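Local structure of type-iv like pilin ttha1219 (Thermus thermophilus, 5G23) at residues Ser174-Leu180 against Lys225-Thr231; Ala144-Ala148 against Leu209-Pro213; Glu103-Thr107 against Gly119-Glu124; Val83-Phe87 against Gly125-Leu129. The protein is a type IV pilin-like protein resembling type II secretion pseudopilins, and probably serves in the pilus machinery linked to natural competence and DNA uptake. Residues are numbered along the deposited sequence.

Contact 1: residues Ser174-Leu180 against Lys225-Thr231; sequences SALALYL and KLWIVQT
Segments 174-180 and 225-231 illustrate regular antiparallel pairing: 175-180 and 225-230 are extended, the axes of 174-180 and 225-230 lie 4.6 Å apart at 155°, and Ala175 faces Gln230, Ala177 Ile228 and Tyr179 Leu226 as non-hydrogen-bonded pairs. The hydrogen-bonded pairs each make two bonds: Leu176 N to Val229 O and Val229 N to Leu176 O (both 2.8 Å), Leu178 N to Trp227 O and Trp227 N to Leu178 O (both 2.9 Å), Leu180 N to Lys225 O (3.0 Å) and Lys225 N to Leu180 O (2.9 Å). Thr231 N to Ser174 O (3.0 Å) extends the ladder. As in type IV pilins, the sheet packs against an N-terminal helix: Leu180, Trp227 and Val229 touch helix 44-61. On that face, Trp227 (chi1 p) lays its six-membered ring under Leu178 CB, a CH-pi contact 3.6 Å from the ring centroid. On the other face Ile228, chi1 and chi2 both m, sets CD1 3.6 Å from Ala177 CB. Water 1 bridges Ser174 OG (2.7 Å) and Gln230 NE2 (3.0 Å).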
loop_
_atom_site.group_PDB
_atom_site.type_symbol
_atom_site.label_atom_id
_atom_site.label_comp_id
_atom_site.label_asym_id
_atom_site.label_seq_id
_atom_site.Cartn_x
_atom_site.Cartn_y
_atom_site.Cartn_z
ATOM N N SER B 174 -6.050 -21.027 5.835
ATOM C CA SER B 174 -6.023 -20.832 4.392
ATOM C C SER B 174 -6.224 -19.371 3.974
ATOM O O SER B 174 -5.904 -19.031 2.838
ATOM C CB SER B 174 -6.974 -21.805 3.711
ATOM O OG SER B 174 -8.280 -21.476 3.928
ATOM N N ALA B 175 -6.848 -18.570 4.834
ATOM C CA ALA B 175 -7.166 -17.158 4.511
ATOM C C ALA B 175 -7.469 -16.348 5.724
ATOM O O ALA B 175 -7.812 -16.904 6.772
ATOM C CB ALA B 175 -8.292 -17.069 3.515
ATOM N N LEU B 176 -7.361 -15.030 5.597
ATOM C CA LEU B 176 -7.752 -14.065 6.621
ATOM C C LEU B 176 -8.850 -13.195 6.019
ATOM O O LEU B 176 -8.804 -12.906 4.819
ATOM C CB LEU B 176 -6.615 -13.169 7.046
ATOM C CG LEU B 176 -5.383 -13.854 7.628
ATOM C CD1 LEU B 176 -4.320 -12.820 7.917
ATOM C CD2 LEU B 176 -5.729 -14.618 8.904
ATOM N N ALA B 177 -9.788 -12.829 6.844
ATOM C CA ALA B 177 -10.750 -11.807 6.513
ATOM C C ALA B 177 -10.495 -10.600 7.385
ATOM O O ALA B 177 -10.419 -10.702 8.617
ATOM C CB ALA B 177 -12.163 -12.290 6.720
ATOM N N LEU B 178 -10.359 -9.438 6.755
ATOM C CA LEU B 178 -10.129 -8.191 7.434
ATOM C C LEU B 178 -11.283 -7.214 7.176
ATOM O O LEU B 178 -11.841 -7.194 6.068
ATOM C CB LEU B 178 -8.813 -7.587 6.980
ATOM C CG LEU B 178 -7.652 -8.480 7.395
ATOM C CD1 LEU B 178 -7.274 -9.293 6.195
ATOM C CD2 LEU B 178 -6.493 -7.659 7.828
ATOM N N TYR B 179 -11.668 -6.493 8.227
ATOM C CA TYR B 179 -12.776 -5.543 8.164
ATOM C C TYR B 179 -12.364 -4.230 8.816
ATOM O O TYR B 179 -11.831 -4.220 9.892
ATOM C CB TYR B 179 -14.015 -6.111 8.880
ATOM C CG TYR B 179 -15.136 -5.130 8.992
ATOM C CD1 TYR B 179 -16.058 -4.969 7.975
ATOM C CD2 TYR B 179 -15.291 -4.344 10.158
ATOM C CE1 TYR B 179 -17.091 -4.055 8.057
ATOM C CE2 TYR B 179 -16.330 -3.428 10.275
ATOM C CZ TYR B 179 -17.254 -3.311 9.233
ATOM O OH TYR B 179 -18.211 -2.408 9.319
ATOM N N LEU B 180 -12.665 -3.114 8.112
ATOM C CA LEU B 180 -12.526 -1.800 8.656
ATOM C C LEU B 180 -13.854 -1.028 8.524
ATOM O O LEU B 180 -14.567 -1.138 7.483
ATOM C CB LEU B 180 -11.444 -1.035 7.891
ATOM C CG LEU B 180 -10.000 -1.424 8.155
ATOM C CD1 LEU B 180 -9.084 -0.815 7.101
ATOM C CD2 LEU B 180 -9.638 -0.937 9.560
ATOM N N LYS B 225 -15.104 -1.723 4.740
ATOM C CA LYS B 225 -14.541 -2.542 3.771
ATOM C C LYS B 225 -14.218 -3.902 4.398
ATOM O O LYS B 225 -13.636 -3.965 5.452
ATOM C CB LYS B 225 -13.295 -1.949 3.151
ATOM C CG LYS B 225 -12.942 -2.680 1.848
ATOM C CD LYS B 225 -11.734 -2.065 1.220
ATOM C CE LYS B 225 -11.328 -2.812 -0.034
ATOM N NZ LYS B 225 -12.293 -2.515 -1.122
ATOM N N LEU B 226 -14.651 -4.946 3.711
ATOM C CA LEU B 226 -14.259 -6.337 4.012
ATOM C C LEU B 226 -13.401 -6.855 2.868
ATOM O O LEU B 226 -13.799 -6.767 1.706
ATOM C CB LEU B 226 -15.474 -7.231 4.155
ATOM C CG LEU B 226 -15.257 -8.731 4.386
ATOM C CD1 LEU B 226 -14.695 -8.974 5.756
ATOM C CD2 LEU B 226 -16.535 -9.496 4.205
ATOM N N TRP B 227 -12.244 -7.467 3.190
ATOM C CA TRP B 227 -11.443 -8.083 2.168
ATOM C C TRP B 227 -10.816 -9.390 2.675
ATOM O O TRP B 227 -10.577 -9.512 3.873
ATOM C CB TRP B 227 -10.456 -7.080 1.573
ATOM C CG TRP B 227 -9.305 -6.641 2.436
ATOM C CD1 TRP B 227 -8.056 -6.965 2.216
ATOM C CD2 TRP B 227 -9.299 -5.731 3.523
ATOM N NE1 TRP B 227 -7.234 -6.398 3.121
ATOM C CE2 TRP B 227 -7.985 -5.616 3.948
ATOM C CE3 TRP B 227 -10.297 -5.055 4.245
ATOM C CZ2 TRP B 227 -7.611 -4.831 5.028
ATOM C CZ3 TRP B 227 -9.933 -4.199 5.275
ATOM C CH2 TRP B 227 -8.589 -4.105 5.688
ATOM N N ILE B 228 -10.594 -10.308 1.752
ATOM C CA ILE B 228 -10.090 -11.611 2.040
ATOM C C ILE B 228 -8.702 -11.712 1.478
ATOM O O ILE B 228 -8.456 -11.327 0.343
ATOM C CB ILE B 228 -10.920 -12.694 1.358
ATOM C CG1 ILE B 228 -12.381 -12.528 1.685
ATOM C CG2 ILE B 228 -10.351 -14.047 1.781
ATOM C CD1 ILE B 228 -12.711 -12.474 3.181
ATOM N N VAL B 229 -7.778 -12.163 2.301
ATOM C CA VAL B 229 -6.369 -12.349 1.943
ATOM C C VAL B 229 -6.010 -13.804 2.043
ATOM O O VAL B 229 -6.138 -14.392 3.127
ATOM C CB VAL B 229 -5.464 -11.572 2.893
ATOM C CG1 VAL B 229 -4.036 -11.700 2.412
ATOM C CG2 VAL B 229 -5.820 -10.091 2.899
ATOM N N GLN B 230 -5.604 -14.435 0.923
ATOM C CA GLN B 230 -5.221 -15.832 0.963
ATOM C C GLN B 230 -3.882 -15.910 1.706
ATOM O O GLN B 230 -3.052 -14.985 1.615
ATOM C CB GLN B 230 -5.150 -16.432 -0.453
ATOM C CG GLN B 230 -6.407 -16.325 -1.230
ATOM C CD GLN B 230 -7.560 -17.077 -0.627
ATOM O OE1 GLN B 230 -8.613 -16.488 -0.450
ATOM N NE2 GLN B 230 -7.380 -18.333 -0.257
ATOM N N THR B 231 -3.661 -17.020 2.426
ATOM C CA THR B 231 -2.455 -17.214 3.154
ATOM C C THR B 231 -1.858 -18.586 2.818
ATOM O O THR B 231 -1.765 -19.476 3.663
ATOM C CB THR B 231 -2.692 -17.071 4.665
ATOM O OG1 THR B 231 -3.707 -17.983 5.070
ATOM C CG2 THR B 231 -3.112 -15.644 5.061
HETATM O O HOH W 1 -8.916 -20.174 1.598
#

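Contact 2: residues Ala144-Ala148 against Leu209-Pro213; sequences AFRVA and LLELP
Arg146 shows how one guanidinium can serve the carbonyl end of a helix. From extended strand 144-148 its side chain, with chi1 and chi2 both m and chi3 t, reaches the residues that end helix 207-210. NH2 of Arg146 donates to Glu211 O at 2.9 Å and NE of Arg146 to the same oxygen at 3.3 Å, while a weak bond runs from Arg146 NE to Leu210 O at 2.9 Å. Both carbonyls lie near the guanidinium plane. NH1 turns back to its own strand, Arg146 NH1 to Phe145 O, 3.3 Å. Glu211, at phi 54° and psi 55°, leaves the helix in a Schellman motif, and its carboxylate pairs with Arg157 instead. Outward from this centre, Ala144, Arg146 and Ala148 direct their CB atoms toward the facing segment, which runs 177° to the strand, end to end. Ala148 CB meets Leu210 CD2 at 4.0 Å and Leu209 CD2 at 4.2 Å; at the other end Ala144 CB touches Pro213 CG at 3.9 Å. The CA atoms of Arg146 and Leu210 stay 6.3 Å apart. A positive charge thus meets main-chain oxygens at a helix C terminus, flanked by small apolar contacts.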
loop_
_atom_site.group_PDB
_atom_site.type_symbol
_atom_site.label_atom_id
_atom_site.label_comp_id
_atom_site.label_asym_id
_atom_site.label_seq_id
_atom_site.Cartn_x
_atom_site.Cartn_y
_atom_site.Cartn_z
ATOM N N ALA B 144 -13.775 0.363 13.850
ATOM C CA ALA B 144 -13.647 -1.109 13.987
ATOM C C ALA B 144 -12.599 -1.671 13.085
ATOM O O ALA B 144 -12.489 -1.255 11.912
ATOM C CB ALA B 144 -15.001 -1.784 13.743
ATOM N N PHE B 145 -11.799 -2.590 13.626
ATOM C CA PHE B 145 -10.818 -3.365 12.886
ATOM C C PHE B 145 -10.991 -4.774 13.400
ATOM O O PHE B 145 -10.993 -5.023 14.586
ATOM C CB PHE B 145 -9.349 -2.900 13.040
ATOM C CG PHE B 145 -8.329 -3.729 12.319
ATOM C CD1 PHE B 145 -8.434 -4.006 10.989
ATOM C CD2 PHE B 145 -7.186 -4.198 12.984
ATOM C CE1 PHE B 145 -7.467 -4.784 10.325
ATOM C CE2 PHE B 145 -6.198 -4.992 12.344
ATOM C CZ PHE B 145 -6.330 -5.234 10.993
ATOM N N ARG B 146 -11.319 -5.662 12.470
ATOM C CA ARG B 146 -11.630 -7.084 12.810
ATOM C C ARG B 146 -10.815 -7.949 11.900
ATOM O O ARG B 146 -10.645 -7.656 10.665
ATOM C CB ARG B 146 -13.124 -7.437 12.629
ATOM C CG ARG B 146 -14.073 -6.624 13.443
ATOM C CD ARG B 146 -13.919 -6.937 14.937
ATOM N NE ARG B 146 -15.013 -6.279 15.640
ATOM C CZ ARG B 146 -14.921 -5.080 16.194
ATOM N NH1 ARG B 146 -13.780 -4.384 16.162
ATOM N NH2 ARG B 146 -16.020 -4.517 16.721
ATOM N N VAL B 147 -10.290 -9.080 12.437
ATOM C CA VAL B 147 -9.611 -10.073 11.599
ATOM C C VAL B 147 -10.154 -11.451 12.012
ATOM O O VAL B 147 -10.150 -11.770 13.185
ATOM C CB VAL B 147 -8.099 -10.085 11.848
ATOM C CG1 VAL B 147 -7.389 -11.079 10.969
ATOM C CG2 VAL B 147 -7.504 -8.667 11.621
ATOM N N ALA B 148 -10.631 -12.204 11.052
ATOM C CA ALA B 148 -11.046 -13.585 11.231
ATOM C C ALA B 148 -10.160 -14.465 10.338
ATOM O O ALA B 148 -9.447 -13.951 9.469
ATOM C CB ALA B 148 -12.483 -13.757 10.812
ATOM N N LEU B 209 -19.971 -13.347 13.600
ATOM C CA LEU B 209 -18.582 -13.705 13.889
ATOM C C LEU B 209 -17.646 -12.509 14.027
ATOM O O LEU B 209 -16.777 -12.499 14.901
ATOM C CB LEU B 209 -18.061 -14.694 12.878
ATOM C CG LEU B 209 -16.671 -15.225 13.275
ATOM C CD1 LEU B 209 -16.796 -16.248 14.364
ATOM C CD2 LEU B 209 -15.922 -15.787 12.101
ATOM N N LEU B 210 -17.846 -11.515 13.169
ATOM C CA LEU B 210 -17.004 -10.355 13.119
ATOM C C LEU B 210 -17.328 -9.380 14.202
ATOM O O LEU B 210 -16.513 -8.515 14.450
ATOM C CB LEU B 210 -17.130 -9.658 11.779
ATOM C CG LEU B 210 -16.591 -10.452 10.612
ATOM C CD1 LEU B 210 -16.910 -9.699 9.338
ATOM C CD2 LEU B 210 -15.112 -10.696 10.719
ATOM N N GLU B 211 -18.463 -9.539 14.859
ATOM C CA GLU B 211 -18.889 -8.686 15.961
ATOM C C GLU B 211 -18.879 -7.201 15.533
ATOM O O GLU B 211 -18.228 -6.351 16.131
ATOM C CB GLU B 211 -18.009 -8.861 17.184
ATOM C CG GLU B 211 -18.275 -10.178 17.839
ATOM C CD GLU B 211 -17.320 -10.566 18.963
ATOM O OE1 GLU B 211 -16.499 -9.768 19.426
ATOM O OE2 GLU B 211 -17.449 -11.706 19.375
ATOM N N LEU B 212 -19.589 -6.970 14.459
ATOM C CA LEU B 212 -19.641 -5.589 13.899
ATOM C C LEU B 212 -20.354 -4.699 14.888
ATOM O O LEU B 212 -21.361 -5.125 15.485
ATOM C CB LEU B 212 -20.356 -5.646 12.581
ATOM C CG LEU B 212 -19.736 -6.473 11.501
ATOM C CD1 LEU B 212 -20.449 -6.237 10.191
ATOM C CD2 LEU B 212 -18.245 -6.155 11.386
ATOM N N PRO B 213 -19.814 -3.515 15.149
ATOM C CA PRO B 213 -20.447 -2.611 16.053
ATOM C C PRO B 213 -21.644 -1.880 15.408
ATOM O O PRO B 213 -22.013 -2.118 14.225
ATOM C CB PRO B 213 -19.382 -1.603 16.331
ATOM C CG PRO B 213 -18.677 -1.489 15.014
ATOM C CD PRO B 213 -18.734 -2.851 14.399
#

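Contact 3: residues Glu103-Thr107 against Gly119-Glu124; sequences EVRGT and GACKGE
Strands 104-112 and 115-122 form a beta hairpin, and the segments 103-107 and 119-124 lie at its open end, away from the turn. The axes of 104-107 and 119-122 approach to 4.5 Å, antiparallel at 162°. Arg105 pairs with Lys122 and Thr107 with Ala120 in non-hydrogen-bonded positions, CA atoms 4.4 and 4.5 Å apart. Gly106 with Cys121 is the hydrogen-bonded pair between them: Gly106 N to Cys121 O, 2.8 Å, and Cys121 N to Gly106 O, 3.1 Å. Gly123 N to Val104 O (2.8 Å) adds one further rung before the chain turns off, with Gly123 at phi 117° and psi 146°, where a CB would jam against the preceding carbonyl. Glycine is also needed at 106: a CB there would come within 2.7 Å of Cys121 SG, which is held in the disulfide to Cys126 with Cys121 chi1 p. On the face of Arg105 and Lys122, the guanidinium lies over the Cys121-Lys122 peptide, with Arg105 NH1 3.7 Å from Lys122 CB, and NH1 hydrogen-bonds Ser100. Lys122 NZ makes a salt bridge to Glu103 OE1 at 2.7 Å, though the placement of that oxygen is less certain; NZ also hydrogen-bonds Glu99 O. Water 2 joins Val104 N (3.1 Å) to Glu124 OE2 (3.0 Å). Glycine on one strand thus makes room for a disulfide sulfur on the other, while charged side chains and water link the diverging ends.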
loop_
_atom_site.group_PDB
_atom_site.type_symbol
_atom_site.label_atom_id
_atom_site.label_comp_id
_atom_site.label_asym_id
_atom_site.label_seq_id
_atom_site.Cartn_x
_atom_site.Cartn_y
_atom_site.Cartn_z
ATOM N N GLU B 103 16.846 -13.571 6.032
ATOM C CA GLU B 103 16.527 -13.274 7.443
ATOM C C GLU B 103 15.018 -13.111 7.681
ATOM O O GLU B 103 14.277 -12.643 6.814
ATOM C CB GLU B 103 17.330 -12.035 7.855
ATOM C CG GLU B 103 18.797 -12.393 7.995
ATOM C CD GLU B 103 19.726 -11.180 8.139
ATOM O OE1 GLU B 103 19.252 -9.998 8.038
ATOM O OE2 GLU B 103 20.950 -11.441 8.336
ATOM N N VAL B 104 14.607 -13.392 8.910
ATOM C CA VAL B 104 13.197 -13.293 9.296
ATOM C C VAL B 104 12.800 -11.863 9.593
ATOM O O VAL B 104 13.541 -11.112 10.251
ATOM C CB VAL B 104 12.974 -14.129 10.583
ATOM C CG1 VAL B 104 11.520 -14.068 11.017
ATOM C CG2 VAL B 104 13.365 -15.556 10.364
ATOM N N ARG B 105 11.623 -11.454 9.118
ATOM C CA ARG B 105 11.063 -10.175 9.431
ATOM C C ARG B 105 9.664 -10.341 10.043
ATOM O O ARG B 105 9.000 -11.308 9.773
ATOM C CB ARG B 105 10.930 -9.361 8.192
ATOM C CG ARG B 105 12.351 -8.948 7.798
ATOM C CD ARG B 105 12.362 -7.687 6.980
ATOM N NE ARG B 105 11.821 -6.633 7.813
ATOM C CZ ARG B 105 12.558 -5.763 8.482
ATOM N NH1 ARG B 105 13.881 -5.817 8.426
ATOM N NH2 ARG B 105 11.934 -4.832 9.200
ATOM N N GLY B 106 9.291 -9.397 10.887
ATOM C CA GLY B 106 7.974 -9.342 11.482
ATOM C C GLY B 106 7.207 -8.121 11.032
ATOM O O GLY B 106 7.757 -7.077 10.664
ATOM N N THR B 107 5.914 -8.232 11.176
ATOM C CA THR B 107 5.000 -7.197 10.836
ATOM C C THR B 107 3.822 -7.264 11.777
ATOM O O THR B 107 3.389 -8.361 12.179
ATOM C CB THR B 107 4.583 -7.340 9.340
ATOM O OG1 THR B 107 3.921 -6.133 8.924
ATOM C CG2 THR B 107 3.669 -8.543 9.100
ATOM N N GLY B 119 3.637 -1.720 12.571
ATOM C CA GLY B 119 5.088 -1.782 12.855
ATOM C C GLY B 119 5.791 -2.986 12.259
ATOM O O GLY B 119 5.141 -3.929 11.794
ATOM N N ALA B 120 7.110 -2.888 12.175
ATOM C CA ALA B 120 7.940 -3.860 11.553
ATOM C C ALA B 120 9.200 -4.132 12.358
ATOM O O ALA B 120 9.689 -3.250 13.026
ATOM C CB ALA B 120 8.350 -3.398 10.164
ATOM N N CYS B 121 9.736 -5.320 12.251
ATOM C CA CYS B 121 10.933 -5.669 12.975
ATOM C C CYS B 121 11.685 -6.713 12.257
ATOM O O CYS B 121 11.196 -7.372 11.336
ATOM C CB CYS B 121 10.565 -6.161 14.423
ATOM S SG CYS B 121 9.457 -7.594 14.459
ATOM N N LYS B 122 12.890 -6.907 12.687
ATOM C CA LYS B 122 13.730 -7.949 12.162
ATOM C C LYS B 122 14.112 -8.955 13.245
ATOM O O LYS B 122 14.382 -8.581 14.369
ATOM C CB LYS B 122 14.975 -7.292 11.611
ATOM C CG LYS B 122 15.788 -8.202 10.748
ATOM C CD LYS B 122 17.093 -7.481 10.404
ATOM C CE LYS B 122 18.091 -8.358 9.754
ATOM N NZ LYS B 122 18.907 -7.433 8.914
ATOM N N GLY B 123 14.163 -10.205 12.873
ATOM C CA GLY B 123 14.659 -11.257 13.764
ATOM C C GLY B 123 13.579 -12.249 14.075
ATOM O O GLY B 123 12.418 -11.913 14.172
ATOM N N GLU B 124 13.955 -13.501 14.231
ATOM C CA GLU B 124 13.028 -14.522 14.653
ATOM C C GLU B 124 12.278 -14.107 15.928
ATOM O O GLU B 124 12.910 -13.721 16.895
ATOM C CB GLU B 124 13.810 -15.780 14.943
ATOM C CG GLU B 124 14.609 -16.394 13.789
ATOM C CD GLU B 124 15.882 -15.595 13.358
ATOM O OE1 GLU B 124 16.403 -14.705 14.109
ATOM O OE2 GLU B 124 16.392 -15.869 12.247
HETATM O O HOH W 2 16.774 -13.129 11.089
#

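Contact 4: residues Val83-Phe87 against Gly125-Leu129; sequences VQGWF and GCAPL
An indole nitrogen, rather than a backbone amide, makes the direct hydrogen bond between an irregular loop and a sheet strand here: Trp86 NE1 donates to Cys126 O at 2.9 Å, with the oxygen near the ring plane. Trp86 sits on extended strand 83-87 with chi1 m and chi2 near -95°, its CB toward the loop 125-129. The backbones stay well apart, Trp86 to Gly125 at 7.6 Å and Gln84 to Pro128 at 7.7 Å between CA atoms, and the touching parts run 128° to one another. Gly125, at phi 66° and psi 17°, has its carbonyl carbon 3.8 Å from Trp86 NE1. Cys126 (chi1 p) brings its sulfur to the edge of the indole, a sulfur-aromatic contact with SG 4.8 Å from the five-membered ring centroid and 4.1 Å from Trp86 CD1. Farther along, Gln84 OE1 meets Pro128 CD at 3.5 Å, and water 3 donates to Pro128 O (2.7 Å) and, weakly, to Gln84 OE1 (3.0 Å). Trp86 also packs on Val104 of strand 104-112, which lies between 82-88 and 115-122 in the sheet. The loop after the hairpin, pinned to it by the Cys121-Cys126 disulfide, thus folds back over the antiparallel sheet of this pilin-like domain.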
loop_
_atom_site.group_PDB
_atom_site.type_symbol
_atom_site.label_atom_id
_atom_site.label_comp_id
_atom_site.label_asym_id
_atom_site.label_seq_id
_atom_site.Cartn_x
_atom_site.Cartn_y
_atom_site.Cartn_z
ATOM N N VAL B 83 -2.938 -8.062 14.783
ATOM C CA VAL B 83 -2.390 -9.160 14.012
ATOM C C VAL B 83 -0.873 -8.979 13.914
ATOM O O VAL B 83 -0.401 -7.852 13.696
ATOM C CB VAL B 83 -3.080 -9.355 12.660
ATOM C CG1 VAL B 83 -3.144 -8.102 11.879
ATOM C CG2 VAL B 83 -2.338 -10.410 11.850
ATOM N N GLN B 84 -0.151 -10.041 14.186
ATOM C CA GLN B 84 1.298 -10.093 13.949
ATOM C C GLN B 84 1.648 -11.267 13.057
ATOM O O GLN B 84 1.065 -12.331 13.206
ATOM C CB GLN B 84 2.109 -10.166 15.235
ATOM C CG GLN B 84 1.762 -9.136 16.305
ATOM C CD GLN B 84 2.309 -9.550 17.645
ATOM O OE1 GLN B 84 3.476 -9.301 17.933
ATOM N NE2 GLN B 84 1.522 -10.301 18.414
ATOM N N GLY B 85 2.667 -11.086 12.197
ATOM C CA GLY B 85 3.140 -12.100 11.315
ATOM C C GLY B 85 4.637 -12.036 11.005
ATOM O O GLY B 85 5.256 -10.998 11.143
ATOM N N TRP B 86 5.207 -13.168 10.643
ATOM C CA TRP B 86 6.674 -13.229 10.346
ATOM C C TRP B 86 6.843 -13.984 9.028
ATOM O O TRP B 86 5.984 -14.811 8.615
ATOM C CB TRP B 86 7.418 -13.899 11.487
ATOM C CG TRP B 86 7.367 -13.171 12.764
ATOM C CD1 TRP B 86 8.295 -12.307 13.237
ATOM C CD2 TRP B 86 6.311 -13.202 13.740
ATOM N NE1 TRP B 86 7.875 -11.766 14.431
ATOM C CE2 TRP B 86 6.665 -12.324 14.766
ATOM C CE3 TRP B 86 5.074 -13.877 13.811
ATOM C CZ2 TRP B 86 5.851 -12.101 15.866
ATOM C CZ3 TRP B 86 4.289 -13.711 14.919
ATOM C CH2 TRP B 86 4.669 -12.785 15.943
ATOM N N PHE B 87 7.919 -13.706 8.352
ATOM C CA PHE B 87 8.272 -14.374 7.091
ATOM C C PHE B 87 9.770 -14.240 6.841
ATOM O O PHE B 87 10.441 -13.390 7.426
ATOM C CB PHE B 87 7.502 -13.781 5.916
ATOM C CG PHE B 87 7.655 -12.271 5.811
ATOM C CD1 PHE B 87 6.896 -11.421 6.578
ATOM C CD2 PHE B 87 8.565 -11.730 4.952
ATOM C CE1 PHE B 87 7.051 -10.018 6.514
ATOM C CE2 PHE B 87 8.711 -10.338 4.832
ATOM C CZ PHE B 87 7.973 -9.491 5.639
ATOM N N GLY B 125 10.955 -14.152 15.913
ATOM C CA GLY B 125 10.105 -13.780 17.073
ATOM C C GLY B 125 10.139 -12.320 17.483
ATOM O O GLY B 125 9.767 -11.971 18.632
ATOM N N CYS B 126 10.632 -11.440 16.603
ATOM C CA CYS B 126 10.741 -10.027 16.996
ATOM C C CYS B 126 9.379 -9.501 17.227
ATOM O O CYS B 126 8.383 -9.952 16.593
ATOM C CB CYS B 126 11.481 -9.210 15.923
ATOM S SG CYS B 126 10.691 -9.174 14.296
ATOM N N ALA B 127 9.262 -8.586 18.196
ATOM C CA ALA B 127 7.967 -7.997 18.503
ATOM C C ALA B 127 7.854 -6.699 17.735
ATOM O O ALA B 127 8.576 -5.772 18.031
ATOM C CB ALA B 127 7.854 -7.733 20.019
ATOM N N PRO B 128 6.944 -6.600 16.765
ATOM C CA PRO B 128 6.843 -5.284 16.120
ATOM C C PRO B 128 6.289 -4.177 17.036
ATOM O O PRO B 128 5.340 -4.412 17.738
ATOM C CB PRO B 128 5.880 -5.527 14.962
ATOM C CG PRO B 128 5.446 -6.970 14.999
ATOM C CD PRO B 128 6.053 -7.626 16.218
ATOM N N LEU B 129 6.827 -2.957 17.007
ATOM C CA LEU B 129 6.203 -1.896 17.705
ATOM C C LEU B 129 5.312 -1.092 16.774
ATOM O O LEU B 129 5.826 -0.528 15.787
ATOM C CB LEU B 129 7.325 -0.967 18.173
ATOM C CG LEU B 129 7.427 -0.216 19.440
ATOM C CD1 LEU B 129 6.967 -1.132 20.549
ATOM C CD2 LEU B 129 8.842 0.249 19.680
HETATM O O HOH W 3 3.458 -6.283 18.188
#

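After helix 44-61 and strand 69-75, the chain enters strand 82-88 and begins the loop that contact 4 closes at 125-129. Nested inside it, contact 3 pairs the two arms of the hairpin 104-122, and the two contacts, their centres 6 Å apart, are joined by the Cys121-Cys126 disulfide and by Thr107 O to Gly85 N. Contacts 2 and 1 follow in series with these and cross each other: 144-148 and 174-180 come first, then their partners 209-213 and 225-231. Contact 2 attaches the helix 207-210 end to the four-stranded sheet in which contact 1 pairs 173-184 with 221-230, while contacts 3 and 4 belong to the larger sheet, tying the hairpin and the loop after it to strand 82-88.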